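Local coordinates for synaptotagmin-1 (Arabidopsis thaliana, PDB 7AS6), which binds lipids, probably with calcium, through C2 domains at membrane contact sites and helps maintain plasma membrane integrity during freezing and osmotic stress, at residues 28-33 against 49-54. Numbering follows the deposited sequence.
With CD (cadmium ion), chain B; EDO (1,2-ethanediol), chain G.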
# COMPACT_ATOMS: atom_id res chain seq x y z
N GLY A 28 -18.40 8.54 5.90
CA GLY A 28 -17.83 7.51 5.06
C GLY A 28 -16.70 6.77 5.73
O GLY A 28 -16.91 5.71 6.32
N ALA A 29 -15.49 7.32 5.63
CA ALA A 29 -14.33 6.68 6.25
C ALA A 29 -13.22 7.71 6.36
O ALA A 29 -13.28 8.79 5.78
CB ALA A 29 -13.86 5.47 5.45
N ASP A 30 -12.20 7.36 7.14
CA ASP A 30 -11.02 8.19 7.31
C ASP A 30 -9.83 7.31 6.99
O ASP A 30 -9.19 6.78 7.90
CB ASP A 30 -10.95 8.77 8.72
CG ASP A 30 -12.24 9.46 9.13
OD1 ASP A 30 -12.57 10.54 8.60
OD2 ASP A 30 -12.97 8.95 9.99
N PRO A 31 -9.51 7.12 5.71
CA PRO A 31 -8.55 6.08 5.35
C PRO A 31 -7.10 6.51 5.45
O PRO A 31 -6.73 7.66 5.17
CB PRO A 31 -8.91 5.75 3.89
CG PRO A 31 -9.58 6.97 3.38
CD PRO A 31 -10.35 7.51 4.55
N PHE A 32 -6.29 5.55 5.87
CA PHE A 32 -4.84 5.56 5.68
C PHE A 32 -4.40 4.17 5.22
O PHE A 32 -5.15 3.20 5.33
CB PHE A 32 -4.15 5.98 6.98
CG PHE A 32 -4.33 5.03 8.13
CD1 PHE A 32 -5.48 5.09 8.92
CD2 PHE A 32 -3.34 4.12 8.45
CE1 PHE A 32 -5.63 4.23 9.99
CE2 PHE A 32 -3.49 3.26 9.51
CZ PHE A 32 -4.63 3.32 10.29
N VAL A 33 -3.18 4.07 4.69
CA VAL A 33 -2.66 2.80 4.18
C VAL A 33 -1.42 2.38 4.97
O VAL A 33 -0.53 3.20 5.21
CB VAL A 33 -2.33 2.90 2.67
CG1 VAL A 33 -1.92 1.55 2.10
CG2 VAL A 33 -3.53 3.46 1.90
N VAL A 49 -3.62 10.05 7.28
CA VAL A 49 -5.06 9.84 7.37
C VAL A 49 -5.75 10.88 6.52
O VAL A 49 -5.49 12.07 6.67
CB VAL A 49 -5.54 9.96 8.83
CG1 VAL A 49 -7.08 9.98 8.90
CG2 VAL A 49 -4.98 8.83 9.71
N LYS A 50 -6.65 10.45 5.63
CA LYS A 50 -7.51 11.39 4.90
C LYS A 50 -8.91 11.37 5.51
O LYS A 50 -9.60 10.35 5.44
CB LYS A 50 -7.59 11.04 3.42
CG LYS A 50 -6.27 11.05 2.68
CD LYS A 50 -5.69 12.45 2.56
CE LYS A 50 -4.37 12.33 1.77
NZ LYS A 50 -3.81 13.69 1.56
N HIS A 51 -9.36 12.50 6.04
CA HIS A 51 -10.59 12.57 6.79
C HIS A 51 -11.79 12.60 5.86
O HIS A 51 -11.81 13.37 4.89
CB HIS A 51 -10.61 13.81 7.67
CG HIS A 51 -9.51 13.83 8.68
ND1 HIS A 51 -9.59 13.14 9.87
CD2 HIS A 51 -8.29 14.40 8.65
CE1 HIS A 51 -8.48 13.33 10.55
NE2 HIS A 51 -7.67 14.07 9.83
N LYS A 52 -12.77 11.77 6.18
CA LYS A 52 -14.08 11.80 5.56
C LYS A 52 -13.97 11.78 4.03
O LYS A 52 -14.40 12.70 3.33
CB LYS A 52 -14.87 12.99 6.08
CG LYS A 52 -15.22 12.83 7.59
CD LYS A 52 -15.74 14.12 8.16
CE LYS A 52 -16.06 13.98 9.63
NZ LYS A 52 -16.78 12.71 9.89
N ASN A 53 -13.41 10.69 3.51
CA ASN A 53 -13.05 10.60 2.10
C ASN A 53 -13.09 9.13 1.69
O ASN A 53 -12.25 8.34 2.14
CB ASN A 53 -11.65 11.19 1.88
CG ASN A 53 -11.40 11.62 0.45
OD1 ASN A 53 -12.02 11.10 -0.48
ND2 ASN A 53 -10.49 12.58 0.26
N LEU A 54 -14.04 8.75 0.85
CA LEU A 54 -14.04 7.40 0.29
C LEU A 54 -13.25 7.30 -1.00
O LEU A 54 -13.08 6.19 -1.52
CB LEU A 54 -15.47 6.94 0.04
CG LEU A 54 -16.41 6.96 1.25
CD1 LEU A 54 -17.79 6.52 0.81
CD2 LEU A 54 -15.90 6.07 2.37
CD CD B . -13.26 6.69 10.86
C1 EDO G . -7.05 15.19 0.51
O1 EDO G . -5.70 15.09 0.00
C2 EDO G . -8.07 14.91 -0.58
O2 EDO G . -7.89 13.57 -1.06
O HOH W 1 -15.51 9.84 8.82
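The carboxylate of Asp30 divides its two oxygens between a metal and a backbone amide: OD2 of Asp30 coordinates the cadmium ion at 2.4 Å, while OD1 of Asp30 accepts the N-H of Lys52 at 2.7 Å. The amide approaches OD1 on its anti side, 26° out of the carboxylate plane. With CG of Asp30 anti to its own carbonyl carbon (chi1 -52°), the carboxylate lies between the metal and the Lys52 amide. The bond from Lys52 N should limit rotation of the carboxylate, which places the Lys52 amide in the second shell of the metal. Water 1 lies 2.9 Å from Asp30 OD2, to which it probably donates, and is only weakly held by Lys52 NZ.

Backbone bonds on both sides of Asp30 keep the segments together. Lys50 N reaches Pro31 O at 2.8 Å in a nearly straight bond, 174° at the hydrogen, and Asn53 N donates to Ala29 O. Between them, CA of Asp30 makes a C-H...O contact with Lys50 O.

This is the metal-binding end of a C2 beta-sandwich, where the loop leading into strand 31-37 meets the one preceding strand 57-66. Asp24, Asp80, Glu82 and the carbonyl of Trp81 also bind the cadmium ion, consistent with a Ca(2+) site at these acidic residues.

Apolar contacts flank the polar centre. CD2 of Leu54 lies 3.7 Å from CB of Ala29 and also packs on the Gly28 backbone, 3.5 Å from Gly28 C. Farther along the strand, CG2 of Val49 meets CD1 of Phe32 at 3.9 Å, the two side chains crossing obliquely. The Pro31 ring brings CD to 3.2 Å from Asn53 O, a buried carbonyl oxygen without a polar partner in the model.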